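Local coordinates for cell cycle serine/threonine-protein kinase CDC5/MSD2 (Saccharomyces cerevisiae, PDB 6MF4), which phosphorylates serine and threonine residues of proteins such as Scc1 and Net1 and takes part in mitotic exit, the modelled part being its phosphoprotein-binding polo-box domain, at residues E138-I142 and L164-L168; L115-I120 and L131-D135. All coordinates share one frame; numbering follows the deposited sequence.

Contact 1 of 2, residues E138-I142 and L164-L168; sequences EFWYI and LSRHL. With ZN (zinc ion), chain C.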
loop_
_atom_site.group_PDB
_atom_site.type_symbol
_atom_site.label_atom_id
_atom_site.label_comp_id
_atom_site.label_asym_id
_atom_site.label_seq_id
_atom_site.Cartn_x
_atom_site.Cartn_y
_atom_site.Cartn_z
ATOM N N GLU A 138 -13.245 17.129 -1.594
ATOM C CA GLU A 138 -12.073 17.354 -0.748
ATOM C C GLU A 138 -10.833 16.667 -1.307
ATOM O O GLU A 138 -10.931 15.625 -1.956
ATOM C CB GLU A 138 -12.330 16.852 0.675
ATOM C CG GLU A 138 -13.566 17.443 1.337
ATOM C CD GLU A 138 -13.472 17.440 2.850
ATOM O OE1 GLU A 138 -12.897 16.486 3.413
ATOM O OE2 GLU A 138 -13.971 18.398 3.479
ATOM N N PHE A 139 -9.666 17.251 -1.049
ATOM C CA PHE A 139 -8.412 16.575 -1.361
ATOM C C PHE A 139 -7.324 16.955 -0.367
ATOM O O PHE A 139 -7.399 17.991 0.298
ATOM C CB PHE A 139 -7.962 16.875 -2.804
ATOM C CG PHE A 139 -7.459 18.277 -3.030
ATOM C CD1 PHE A 139 -8.332 19.293 -3.386
ATOM C CD2 PHE A 139 -6.108 18.570 -2.928
ATOM C CE1 PHE A 139 -7.868 20.581 -3.619
ATOM C CE2 PHE A 139 -5.639 19.853 -3.157
ATOM C CZ PHE A 139 -6.524 20.863 -3.493
ATOM N N TRP A 140 -6.336 16.071 -0.258
ATOM C CA TRP A 140 -5.110 16.323 0.485
ATOM C C TRP A 140 -3.970 16.628 -0.469
ATOM O O TRP A 140 -3.808 15.939 -1.472
ATOM C CB TRP A 140 -4.703 15.114 1.329
ATOM C CG TRP A 140 -5.631 14.733 2.418
ATOM C CD1 TRP A 140 -6.551 13.726 2.397
ATOM C CD2 TRP A 140 -5.719 15.331 3.714
ATOM N NE1 TRP A 140 -7.210 13.662 3.599
ATOM C CE2 TRP A 140 -6.720 14.639 4.426
ATOM C CE3 TRP A 140 -5.049 16.384 4.345
ATOM C CZ2 TRP A 140 -7.070 14.966 5.734
ATOM C CZ3 TRP A 140 -5.396 16.707 5.649
ATOM C CH2 TRP A 140 -6.396 15.999 6.328
ATOM N N TYR A 141 -3.184 17.652 -0.150
ATOM C CA TYR A 141 -1.891 17.856 -0.796
ATOM C C TYR A 141 -0.804 17.384 0.158
ATOM O O TYR A 141 -0.669 17.905 1.265
ATOM C CB TYR A 141 -1.674 19.318 -1.176
ATOM C CG TYR A 141 -0.307 19.570 -1.777
ATOM C CD1 TYR A 141 0.070 18.965 -2.965
ATOM C CD2 TYR A 141 0.605 20.410 -1.153
ATOM C CE1 TYR A 141 1.320 19.189 -3.518
ATOM C CE2 TYR A 141 1.854 20.643 -1.698
ATOM C CZ TYR A 141 2.205 20.029 -2.879
ATOM O OH TYR A 141 3.446 20.253 -3.428
ATOM N N ILE A 142 -0.047 16.381 -0.274
ATOM C CA ILE A 142 0.946 15.734 0.572
ATOM C C ILE A 142 2.350 16.030 0.063
ATOM O O ILE A 142 2.675 15.752 -1.091
ATOM C CB ILE A 142 0.727 14.217 0.626
ATOM C CG1 ILE A 142 -0.689 13.910 1.116
ATOM C CG2 ILE A 142 1.740 13.566 1.552
ATOM C CD1 ILE A 142 -1.177 12.540 0.764
ATOM N N LEU A 164 -1.762 25.074 -6.749
ATOM C CA LEU A 164 -2.036 23.657 -6.996
ATOM C C LEU A 164 -2.959 23.462 -8.197
ATOM O O LEU A 164 -3.439 22.357 -8.447
ATOM C CB LEU A 164 -2.654 23.001 -5.755
ATOM C CG LEU A 164 -1.764 22.913 -4.513
ATOM C CD1 LEU A 164 -2.518 22.274 -3.347
ATOM C CD2 LEU A 164 -0.475 22.139 -4.791
ATOM N N SER A 165 -3.203 24.531 -8.947
ATOM C CA SER A 165 -4.130 24.461 -10.066
ATOM C C SER A 165 -3.701 23.428 -11.109
ATOM O O SER A 165 -4.524 22.626 -11.554
ATOM C CB SER A 165 -4.282 25.832 -10.728
ATOM O OG SER A 165 -5.222 25.762 -11.787
ATOM N N ARG A 166 -2.428 23.421 -11.494
ATOM C CA ARG A 166 -2.004 22.497 -12.539
ATOM C C ARG A 166 -2.032 21.058 -12.016
ATOM O O ARG A 166 -2.306 20.124 -12.773
ATOM C CB ARG A 166 -0.616 22.862 -13.087
ATOM C CG ARG A 166 0.529 22.800 -12.106
ATOM C CD ARG A 166 1.873 22.862 -12.841
ATOM N NE ARG A 166 2.034 24.061 -13.672
ATOM C CZ ARG A 166 2.629 25.186 -13.275
ATOM N NH1 ARG A 166 3.123 25.296 -12.050
ATOM N NH2 ARG A 166 2.733 26.212 -14.111
ATOM N N HIS A 167 -1.773 20.881 -10.723
ATOM C CA HIS A 167 -1.840 19.556 -10.112
ATOM C C HIS A 167 -3.250 18.990 -10.253
ATOM O O HIS A 167 -3.429 17.813 -10.563
ATOM C CB HIS A 167 -1.456 19.597 -8.628
ATOM C CG HIS A 167 -0.127 20.229 -8.355
ATOM N ND1 HIS A 167 0.126 21.562 -8.588
ATOM C CD2 HIS A 167 1.019 19.709 -7.855
ATOM C CE1 HIS A 167 1.373 21.839 -8.248
ATOM N NE2 HIS A 167 1.936 20.732 -7.799
ATOM N N LEU A 168 -4.256 19.825 -10.018
ATOM C CA LEU A 168 -5.630 19.344 -10.043
ATOM C C LEU A 168 -6.132 19.102 -11.467
ATOM O O LEU A 168 -7.064 18.328 -11.667
ATOM C CB LEU A 168 -6.543 20.323 -9.307
ATOM C CG LEU A 168 -6.340 20.314 -7.788
ATOM C CD1 LEU A 168 -7.017 21.516 -7.175
ATOM C CD2 LEU A 168 -6.868 19.031 -7.167
HETATM ZN ZN ZN C . -12.265 16.943 5.230
HETATM O O HOH W 1 4.204 19.771 -6.203
#
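Phe-139 and Tyr-141 reach from strand 138-145 of the first polo box to the start of helix 165-178, which packs across this six-stranded antiparallel sheet. The tight part is a pair of leucine-on-ring CH-pi contacts. Leu-168 CD2 sits over the middle of one Phe-139 face, 3.9 Å from the ring centroid, while its CD1 touches Phe-139 CZ at 3.8 Å. Leu-164, at the helix N-cap position, divides its two methyls: CD1 lies at the Phe-139 edge, 4.0 Å from CE2, and CD2 lies over the centre of a Tyr-141 face, 3.7 Å from the centroid. This CD2 also sits on a His-167 face, 3.8 Å above its plane. Tyr-141 has CG anti to the backbone N (chi1 177°), which turns one ring face to Leu-164 CD2 and takes the hydroxyl out to the water shared with His-167. The Tyr-141 edge faces the His-167 ring in an offset edge-to-face pair, planes at 79° and centroids 5.9 Å apart. On the other side of the strand, Glu-138 OE1 binds the zinc ion together with His-154 and His-194. At the looser end, one water bridges Tyr-141 OH and His-167 NE2, 2.9 Å from each.

Contact 2 of 2, residues L115-I120 and L131-D135; sequences LSTEDI and LRLAD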
loop_
_atom_site.group_PDB
_atom_site.type_symbol
_atom_site.label_atom_id
_atom_site.label_comp_id
_atom_site.label_asym_id
_atom_site.label_seq_id
_atom_site.Cartn_x
_atom_site.Cartn_y
_atom_site.Cartn_z
ATOM N N LEU A 115 -8.008 3.677 -4.771
ATOM C CA LEU A 115 -8.098 2.848 -3.575
ATOM C C LEU A 115 -9.502 2.271 -3.422
ATOM O O LEU A 115 -10.429 2.686 -4.116
ATOM C CB LEU A 115 -7.726 3.661 -2.332
ATOM C CG LEU A 115 -6.320 4.256 -2.310
ATOM C CD1 LEU A 115 -6.136 5.117 -1.070
ATOM C CD2 LEU A 115 -5.264 3.161 -2.356
ATOM N N SER A 116 -9.656 1.325 -2.499
ATOM C CA SER A 116 -10.941 0.657 -2.298
ATOM C C SER A 116 -12.003 1.615 -1.750
ATOM O O SER A 116 -13.196 1.336 -1.817
ATOM C CB SER A 116 -10.769 -0.543 -1.366
ATOM O OG SER A 116 -9.950 -0.220 -0.259
ATOM N N THR A 117 -11.555 2.741 -1.208
ATOM C CA THR A 117 -12.441 3.828 -0.802
ATOM C C THR A 117 -12.943 4.645 -1.993
ATOM O O THR A 117 -13.771 5.544 -1.830
ATOM C CB THR A 117 -11.720 4.782 0.138
ATOM O OG1 THR A 117 -10.505 5.204 -0.500
ATOM C CG2 THR A 117 -11.399 4.100 1.462
ATOM N N GLU A 118 -12.403 4.323 -3.170
ATOM C CA GLU A 118 -12.611 5.045 -4.432
ATOM C C GLU A 118 -11.899 6.400 -4.439
ATOM O O GLU A 118 -12.072 7.191 -5.366
ATOM C CB GLU A 118 -14.106 5.209 -4.744
ATOM C CG GLU A 118 -14.774 3.877 -5.065
ATOM C CD GLU A 118 -16.252 4.000 -5.407
ATOM O OE1 GLU A 118 -16.813 5.108 -5.296
ATOM O OE2 GLU A 118 -16.851 2.977 -5.790
ATOM N N ASP A 119 -11.076 6.656 -3.426
ATOM C CA ASP A 119 -10.154 7.782 -3.481
ATOM C C ASP A 119 -9.182 7.573 -4.639
ATOM O O ASP A 119 -8.834 6.442 -4.964
ATOM C CB ASP A 119 -9.361 7.939 -2.178
ATOM C CG ASP A 119 -10.249 8.111 -0.953
ATOM O OD1 ASP A 119 -11.351 8.687 -1.069
ATOM O OD2 ASP A 119 -9.819 7.669 0.138
ATOM N N ILE A 120 -8.739 8.669 -5.243
ATOM C CA ILE A 120 -7.782 8.617 -6.340
ATOM C C ILE A 120 -6.557 9.448 -5.988
ATOM O O ILE A 120 -6.677 10.605 -5.604
ATOM C CB ILE A 120 -8.405 9.122 -7.654
ATOM C CG1 ILE A 120 -9.484 8.141 -8.120
ATOM C CG2 ILE A 120 -7.341 9.280 -8.744
ATOM C CD1 ILE A 120 -10.356 8.664 -9.232
ATOM N N LEU A 131 -4.201 13.521 -3.051
ATOM C CA LEU A 131 -5.157 12.460 -2.799
ATOM C C LEU A 131 -6.562 13.051 -2.880
ATOM O O LEU A 131 -6.992 13.777 -1.992
ATOM C CB LEU A 131 -4.909 11.810 -1.435
ATOM C CG LEU A 131 -5.786 10.596 -1.115
ATOM C CD1 LEU A 131 -5.433 9.417 -2.013
ATOM C CD2 LEU A 131 -5.664 10.215 0.353
ATOM N N ARG A 132 -7.250 12.741 -3.972
ATOM C CA ARG A 132 -8.606 13.212 -4.229
ATOM C C ARG A 132 -9.623 12.266 -3.595
ATOM O O ARG A 132 -9.720 11.104 -3.988
ATOM C CB ARG A 132 -8.822 13.313 -5.741
ATOM C CG ARG A 132 -10.200 13.739 -6.222
ATOM C CD ARG A 132 -10.379 13.242 -7.649
ATOM N NE ARG A 132 -11.560 13.771 -8.331
ATOM C CZ ARG A 132 -12.747 13.170 -8.370
ATOM N NH1 ARG A 132 -12.953 12.016 -7.739
ATOM N NH2 ARG A 132 -13.743 13.740 -9.032
ATOM N N LEU A 133 -10.386 12.755 -2.621
ATOM C CA LEU A 133 -11.368 11.904 -1.959
ATOM C C LEU A 133 -12.499 11.549 -2.912
ATOM O O LEU A 133 -12.787 12.275 -3.864
ATOM C CB LEU A 133 -11.928 12.569 -0.700
ATOM C CG LEU A 133 -11.081 12.363 0.558
ATOM C CD1 LEU A 133 -9.854 13.243 0.521
ATOM C CD2 LEU A 133 -11.888 12.626 1.816
ATOM N N ALA A 134 -13.129 10.413 -2.646
ATOM C CA ALA A 134 -14.179 9.891 -3.502
ATOM C C ALA A 134 -15.379 10.832 -3.577
ATOM O O ALA A 134 -16.184 10.741 -4.501
ATOM C CB ALA A 134 -14.614 8.525 -3.002
ATOM N N ASP A 135 -15.500 11.735 -2.610
ATOM C CA ASP A 135 -16.642 12.645 -2.580
ATOM C C ASP A 135 -16.543 13.720 -3.664
ATOM O O ASP A 135 -17.498 14.458 -3.905
ATOM C CB ASP A 135 -16.784 13.290 -1.196
ATOM C CG ASP A 135 -15.533 14.028 -0.743
ATOM O OD1 ASP A 135 -14.755 14.513 -1.589
ATOM O OD2 ASP A 135 -15.346 14.154 0.485
HETATM O O HOH W 2 -11.567 10.169 -6.012
#
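Ile-120 and Arg-132 form an antiparallel hydrogen-bonded pair, linked by Ile-120 N to Arg-132 O at 2.9 Å and Arg-132 N to Ile-120 O at 2.7 Å, where strands 120-123 and 129-132 of the first polo box lie side by side. Ahead of Ile-120 the chain makes a type I beta turn, Leu-115 to Glu-118, in the link from strand 111-115 to strand 120-123. Beyond the pair, the link between the two segments passes to a side chain: Asp-119 OD1 takes the backbone N-H of Ala-134 at 2.9 Å through its anti lone pair, with a bent angle of 141° at the hydrogen. The other oxygen, OD2, accepts the Thr-117 hydroxyl, which comes from above the carboxylate plane. The carboxylate is therefore gripped through both oxygens and joins the turn to the chain leaving strand 129-132. Ala-134 pushes its methyl against the turn, CB lying 3.3 Å from Thr-117 O. On the more buried side, Leu-131 CD1 comes alongside Asp-119, 4.2 Å from its CB, and approaches Leu-115 CD1. Leu-133 turns elsewhere, packing on His-194 of the zinc site. Ile-120 and Arg-132 project from the same face of the sheet, which helix 165-178 covers with Met-178, Val-171 and Ala-175. Extended from CG to NE, Arg-132 carries its guanidinium over to a water lying in its plane. That water accepts from Arg-132 NH1 and has Arg-132 O (2.9 Å) and Glu-118 O (3.1 Å) within hydrogen-bonding distance.

Overall arrangement
From the N terminus, the chain first reaches contact 2: after strand 111-115 it turns through 115-120, runs out along strand 120-123 and comes back on strand 129-132, where 131-135 closes the loop. Contact 1 opens only afterwards, at strand 138-145, and closes past strand 149-156 when the chain enters helix 165-178, so the two follow in series and neither encloses the other. Strands 129-132 and 138-145 are neighbours in the sheet, and the contacts touch there, Leu-131 N lying 2.9 Å from Trp-140 O. Contact 2 joins strands within the first polo box; contact 1 ties that sheet to its helix.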